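Long-range contacts in YesW protein (Bacillus subtilis, PDB 2ZUX), which cleaves the type I rhamnogalacturonan of plant cell walls by endo-acting elimination, depending on calcium or manganese for activity: residues Gly169-Ala174 against Ala215-Glu220; Ser469-Lys474 against Met485-Gly490. All coordinates share one frame; numbering follows the deposited sequence.

Overall arrangement
Both contacts belong to the beta-propeller part of the lyase and follow one another along the chain, interaction 1 closing before interaction 2 opens. Their centres are 38 Å apart and their nearest atoms about 21 Å, with no direct touch. Interaction 1 joins two loops at the surface, where Lys170 and Arg218 bind rhamnose and the side chain of Lys170 comes within about 3 Å of a second bound rhamnose. Interaction 2 is a backbone pairing in a four-stranded sheet. It lies close to metal instead, the side chain of Lys474 being about 4 Å from a calcium ion, whereas that of Asn470 is about 11 Å from a bound rhamnose.

Interaction 1 (Gly169-Ala174 against Ala215-Glu220); sequences GKNIRA and ADYRNE. With RAM (alpha-L-rhamnopyranose), chain O.
Lys170 and Arg218 meet in a loop-to-loop contact at the protein surface, joining the loop between strands 162-167 and 182-184 to the one between strands 193-198 and 230-235, with rhamnose bound beside both. The two side chains cross at about a right angle. Lys170 CB lies over the centre of one guanidinium face, 3.7 Å above its plane, while the edge is taken by Asp216 and the sugar. Arg218 NH1 gives rhamnose O4 a hydrogen bond of 2.8 Å (166°), supplemented by a weak one from NH2.

Asp216 holds the guanidinium side-on in a salt bridge: NE binds OD1 at 3.0 Å and NH2 binds OD2 at 2.9 Å. Both carboxylate oxygens lie close to the guanidinium plane, although NH2 meets OD2 from above the carboxylate plane. OD1 also accepts the backbone N of Arg218, from the opposite face to NE, and so closes an Asx turn. The two side-chain bonds limit the rotation of the guanidinium, the Asx-turn bond steadies the carboxylate that makes them, and NH1 is left directed at the sugar.

Lys170 CD packs on the same carboxylate, 3.5 Å from Asp216 CG. Bends at chi3 (61°) and chi4 (66°) bring CE and NZ round, and a water links NZ (2.8 Å) to Ala215 O (3.0 Å). NZ is 5.1 Å from Arg218 NH2, a like-charge proximity that Asp216 probably helps to offset. The Asn171 side chain packs against the backbone of Ala215-Tyr217, beside the Tyr217 ring.

Thr103, Pro105, Tyr110 and Asp150 complete the pocket, and Asp150 also hydrogen-bonds the sugar. An arginine set by an aspartate so that it presents its edge to a sugar hydroxyl, next to an aliphatic lysine stem, suits a surface carbohydrate-binding site.

Interaction 2 (Ser469-Lys474 against Met485-Gly490); sequences SNRIDK and MLTASG
The Asn470 carboxamide is the flat group of this contact, and its nitrogen end meets the backbone of Ala488: ND2 donates to Ala488 O at 3.0 Å. The acceptor is tilted 19° from the amide plane, and ND2 itself sits above the carbonyl plane of Ala488. Thr487 CG2 is 4.0 Å from ND2. With CG placed between the backbone N and the carbonyl carbon (chi1 69°), the amide extends the pairing beyond the last backbone bond, Ala488 N to Asn470 O, which is almost straight at 2.9 Å.

Ile472 pairs with Leu486 through both backbone bonds, while Ile472 O also takes Met485 N at 2.8 Å, so two donors grip one carbonyl. On one face Ile472 CD1 touches Leu486 CD2 at 3.8 Å, and strand 514-519 covers both residues. Arg471 and Thr487 lie side by side on the other face. Farther along, Met485 CG packs against Lys474 CB, while Lys474 NZ leads off to Asp459, Asp461 and Glu465, of which Asp461 and Glu465 bind calcium.

Met485 and Leu486 facing Ile472 form a classic beta bulge in the antiparallel hairpin of strands 471-476 and 481-487, the last two strands of a four-stranded propeller sheet.

Interaction 1 (Gly169-Ala174 against Ala215-Glu220)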
loop_
_atom_site.group_PDB
_atom_site.type_symbol
_atom_site.label_atom_id
_atom_site.label_comp_id
_atom_site.label_asym_id
_atom_site.label_seq_id
_atom_site.Cartn_x
_atom_site.Cartn_y
_atom_site.Cartn_z
ATOM N N GLY A 169 -20.257 -1.900 11.121
ATOM C CA GLY A 169 -21.241 -1.960 12.197
ATOM C C GLY A 169 -20.656 -1.730 13.577
ATOM O O GLY A 169 -19.450 -1.516 13.748
ATOM N N LYS A 170 -21.530 -1.778 14.581
ATOM C CA LYS A 170 -21.179 -1.382 15.945
ATOM C C LYS A 170 -20.133 -2.268 16.618
ATOM O O LYS A 170 -19.533 -1.852 17.612
ATOM C CB LYS A 170 -22.436 -1.336 16.817
ATOM C CG LYS A 170 -23.095 -2.696 17.020
ATOM C CD LYS A 170 -24.302 -2.635 17.949
ATOM C CE LYS A 170 -25.404 -1.730 17.414
ATOM N NZ LYS A 170 -26.019 -2.267 16.171
ATOM N N ASN A 171 -19.921 -3.477 16.100
ATOM C CA ASN A 171 -18.988 -4.407 16.733
ATOM C C ASN A 171 -17.583 -4.379 16.138
ATOM O O ASN A 171 -16.751 -5.212 16.483
ATOM C CB ASN A 171 -19.562 -5.819 16.789
ATOM C CG ASN A 171 -20.829 -5.889 17.609
ATOM O OD1 ASN A 171 -21.856 -6.396 17.143
ATOM N ND2 ASN A 171 -20.784 -5.355 18.821
ATOM N N ILE A 172 -17.322 -3.395 15.281
ATOM C CA ILE A 172 -15.980 -3.152 14.772
ATOM C C ILE A 172 -15.613 -1.714 15.116
ATOM O O ILE A 172 -16.160 -0.764 14.536
ATOM C CB ILE A 172 -15.892 -3.390 13.234
ATOM C CG1 ILE A 172 -16.130 -4.870 12.877
ATOM C CG2 ILE A 172 -14.546 -2.892 12.686
ATOM C CD1 ILE A 172 -15.103 -5.870 13.432
ATOM N N ARG A 173 -14.688 -1.552 16.060
ATOM C CA ARG A 173 -14.273 -0.221 16.496
ATOM C C ARG A 173 -13.487 0.500 15.397
ATOM O O ARG A 173 -12.759 -0.132 14.634
ATOM C CB ARG A 173 -13.419 -0.336 17.761
ATOM C CG ARG A 173 -13.376 0.921 18.602
ATOM C CD ARG A 173 -12.404 0.768 19.744
ATOM N NE ARG A 173 -12.645 1.779 20.768
ATOM C CZ ARG A 173 -11.699 2.356 21.500
ATOM N NH1 ARG A 173 -10.415 2.036 21.339
ATOM N NH2 ARG A 173 -12.047 3.265 22.400
ATOM N N ALA A 174 -13.664 1.817 15.297
ATOM C CA ALA A 174 -12.911 2.640 14.347
ATOM C C ALA A 174 -11.579 3.107 14.908
ATOM O O ALA A 174 -11.505 3.574 16.047
ATOM C CB ALA A 174 -13.727 3.855 13.940
ATOM N N ALA A 215 -26.842 -8.108 17.882
ATOM C CA ALA A 215 -25.903 -8.295 18.990
ATOM C C ALA A 215 -25.039 -7.054 19.175
ATOM O O ALA A 215 -24.567 -6.467 18.203
ATOM C CB ALA A 215 -25.036 -9.513 18.740
ATOM N N ASP A 216 -24.865 -6.640 20.426
ATOM C CA ASP A 216 -24.078 -5.459 20.744
ATOM C C ASP A 216 -23.032 -5.835 21.783
ATOM O O ASP A 216 -23.347 -6.011 22.964
ATOM C CB ASP A 216 -24.985 -4.339 21.266
ATOM C CG ASP A 216 -24.259 -3.018 21.448
ATOM O OD1 ASP A 216 -23.009 -2.989 21.361
ATOM O OD2 ASP A 216 -24.948 -1.995 21.684
ATOM N N TYR A 217 -21.790 -5.971 21.335
ATOM C CA TYR A 217 -20.696 -6.368 22.214
ATOM C C TYR A 217 -19.803 -5.203 22.603
ATOM O O TYR A 217 -18.707 -5.414 23.119
ATOM C CB TYR A 217 -19.871 -7.481 21.565
ATOM C CG TYR A 217 -20.639 -8.768 21.423
ATOM C CD1 TYR A 217 -20.920 -9.554 22.533
ATOM C CD2 TYR A 217 -21.087 -9.199 20.177
ATOM C CE1 TYR A 217 -21.628 -10.731 22.415
ATOM C CE2 TYR A 217 -21.801 -10.377 20.043
ATOM C CZ TYR A 217 -22.066 -11.143 21.170
ATOM O OH TYR A 217 -22.776 -12.315 21.047
ATOM N N ARG A 218 -20.264 -3.974 22.380
ATOM C CA ARG A 218 -19.522 -2.806 22.854
ATOM C C ARG A 218 -19.600 -2.745 24.370
ATOM O O ARG A 218 -20.696 -2.797 24.950
ATOM C CB ARG A 218 -20.088 -1.513 22.271
ATOM C CG ARG A 218 -19.927 -1.375 20.766
ATOM C CD ARG A 218 -20.653 -0.149 20.246
ATOM N NE ARG A 218 -22.105 -0.292 20.385
ATOM C CZ ARG A 218 -22.991 0.622 19.991
ATOM N NH1 ARG A 218 -22.592 1.756 19.426
ATOM N NH2 ARG A 218 -24.288 0.392 20.163
ATOM N N ASN A 219 -18.445 -2.652 25.021
ATOM C CA ASN A 219 -18.439 -2.437 26.463
ATOM C C ASN A 219 -18.506 -0.945 26.763
ATOM O O ASN A 219 -18.604 -0.123 25.849
ATOM C CB ASN A 219 -17.272 -3.166 27.151
ATOM C CG ASN A 219 -15.940 -2.464 26.998
ATOM O OD1 ASN A 219 -15.813 -1.448 26.323
ATOM N ND2 ASN A 219 -14.925 -3.018 27.654
ATOM N N GLU A 220 -18.484 -0.584 28.041
ATOM C CA GLU A 220 -18.652 0.815 28.411
ATOM C C GLU A 220 -17.442 1.678 28.033
ATOM O O GLU A 220 -17.522 2.902 28.083
ATOM C CB GLU A 220 -18.953 0.943 29.903
ATOM C CG GLU A 220 -17.806 0.473 30.771
ATOM C CD GLU A 220 -18.160 0.349 32.235
ATOM O OE1 GLU A 220 -19.316 -0.004 32.564
ATOM O OE2 GLU A 220 -17.260 0.589 33.047
HETATM C C1 RAM O . -24.443 2.216 14.445
HETATM C C2 RAM O . -25.810 2.047 15.104
HETATM C C3 RAM O . -25.672 2.108 16.624
HETATM C C4 RAM O . -24.884 3.342 17.063
HETATM C C5 RAM O . -23.538 3.404 16.333
HETATM C C6 RAM O . -22.748 4.662 16.680
HETATM O O1 RAM O . -23.660 1.061 14.665
HETATM O O2 RAM O . -26.663 3.078 14.651
HETATM O O3 RAM O . -26.951 2.127 17.220
HETATM O O4 RAM O . -24.713 3.323 18.467
HETATM O O5 RAM O . -23.769 3.370 14.934
HETATM O O HOH W 1 -25.702 -5.049 15.876
#

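Interaction 2 (Ser469-Lys474 against Met485-Gly490)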
loop_
_atom_site.group_PDB
_atom_site.type_symbol
_atom_site.label_atom_id
_atom_site.label_comp_id
_atom_site.label_asym_id
_atom_site.label_seq_id
_atom_site.Cartn_x
_atom_site.Cartn_y
_atom_site.Cartn_z
ATOM N N SER A 469 2.126 14.957 3.817
ATOM C CA SER A 469 0.969 15.844 3.784
ATOM C C SER A 469 0.479 15.973 2.332
ATOM O O SER A 469 0.374 14.962 1.635
ATOM C CB SER A 469 1.327 17.192 4.410
ATOM O OG SER A 469 0.168 18.003 4.559
ATOM N N ASN A 470 0.193 17.192 1.870
ATOM C CA ASN A 470 -0.225 17.402 0.484
ATOM C C ASN A 470 0.924 17.904 -0.389
ATOM O O ASN A 470 0.715 18.680 -1.324
ATOM C CB ASN A 470 -1.429 18.353 0.412
ATOM C CG ASN A 470 -1.079 19.785 0.789
ATOM O OD1 ASN A 470 -0.141 20.036 1.546
ATOM N ND2 ASN A 470 -1.850 20.739 0.258
ATOM N N ARG A 471 2.136 17.438 -0.089
ATOM C CA ARG A 471 3.336 17.936 -0.758
ATOM C C ARG A 471 4.194 16.823 -1.348
ATOM O O ARG A 471 4.325 15.739 -0.752
ATOM C CB ARG A 471 4.188 18.744 0.222
ATOM C CG ARG A 471 3.539 20.041 0.691
ATOM C CD ARG A 471 4.372 20.771 1.744
ATOM N NE ARG A 471 4.695 19.942 2.906
ATOM C CZ ARG A 471 3.973 19.853 4.020
ATOM N NH1 ARG A 471 2.843 20.536 4.161
ATOM N NH2 ARG A 471 4.387 19.063 5.000
ATOM N N ILE A 472 4.786 17.102 -2.506
ATOM C CA ILE A 472 5.883 16.300 -3.040
ATOM C C ILE A 472 7.115 17.202 -3.071
ATOM O O ILE A 472 7.064 18.310 -3.622
ATOM C CB ILE A 472 5.573 15.749 -4.450
ATOM C CG1 ILE A 472 4.341 14.831 -4.397
ATOM C CG2 ILE A 472 6.795 15.007 -5.016
ATOM C CD1 ILE A 472 3.890 14.311 -5.742
ATOM N N ASP A 473 8.197 16.741 -2.448
ATOM C CA ASP A 473 9.454 17.477 -2.376
ATOM C C ASP A 473 10.571 16.713 -3.075
ATOM O O ASP A 473 10.482 15.499 -3.276
ATOM C CB ASP A 473 9.860 17.703 -0.910
ATOM C CG ASP A 473 8.791 18.417 -0.090
ATOM O OD1 ASP A 473 8.173 19.384 -0.586
ATOM O OD2 ASP A 473 8.581 18.019 1.072
ATOM N N LYS A 474 11.634 17.424 -3.423
ATOM C CA LYS A 474 12.834 16.792 -3.945
ATOM C C LYS A 474 14.041 17.227 -3.132
ATOM O O LYS A 474 14.178 18.400 -2.767
ATOM C CB LYS A 474 13.047 17.101 -5.426
ATOM C CG LYS A 474 14.061 16.154 -6.087
ATOM C CD LYS A 474 14.268 16.459 -7.542
ATOM C CE LYS A 474 15.352 15.576 -8.110
ATOM N NZ LYS A 474 14.910 14.168 -8.262
ATOM N N MET A 485 8.215 20.476 -4.886
ATOM C CA MET A 485 7.919 20.244 -6.304
ATOM C C MET A 485 6.435 20.417 -6.595
ATOM O O MET A 485 6.052 20.902 -7.659
ATOM C CB MET A 485 8.309 18.827 -6.713
ATOM C CG MET A 485 9.784 18.575 -6.838
ATOM S SD MET A 485 10.063 17.188 -7.956
ATOM C CE MET A 485 10.029 18.014 -9.545
ATOM N N LEU A 486 5.603 19.975 -5.658
ATOM C CA LEU A 486 4.158 20.072 -5.793
ATOM C C LEU A 486 3.541 20.354 -4.441
ATOM O O LEU A 486 3.883 19.715 -3.455
ATOM C CB LEU A 486 3.572 18.770 -6.362
ATOM C CG LEU A 486 2.036 18.679 -6.381
ATOM C CD1 LEU A 486 1.419 19.623 -7.409
ATOM C CD2 LEU A 486 1.567 17.243 -6.596
ATOM N N THR A 487 2.638 21.329 -4.400
ATOM C CA THR A 487 1.746 21.497 -3.267
ATOM C C THR A 487 0.330 21.389 -3.820
ATOM O O THR A 487 -0.082 22.189 -4.667
ATOM C CB THR A 487 1.999 22.835 -2.534
ATOM O OG1 THR A 487 3.297 22.796 -1.926
ATOM C CG2 THR A 487 0.957 23.072 -1.444
ATOM N N ALA A 488 -0.395 20.366 -3.381
ATOM C CA ALA A 488 -1.723 20.102 -3.921
ATOM C C ALA A 488 -2.771 20.920 -3.171
ATOM O O ALA A 488 -3.422 20.442 -2.247
ATOM C CB ALA A 488 -2.033 18.616 -3.874
ATOM N N SER A 489 -2.917 22.175 -3.586
ATOM C CA SER A 489 -3.850 23.085 -2.930
ATOM C C SER A 489 -5.292 22.586 -3.047
ATOM O O SER A 489 -5.738 22.189 -4.123
ATOM C CB SER A 489 -3.695 24.490 -3.505
ATOM O OG SER A 489 -2.369 24.939 -3.282
ATOM N N GLY A 490 -5.998 22.584 -1.922
ATOM C CA GLY A 490 -7.362 22.065 -1.879
ATOM C C GLY A 490 -7.434 20.582 -1.554
ATOM O O GLY A 490 -8.526 20.051 -1.329
#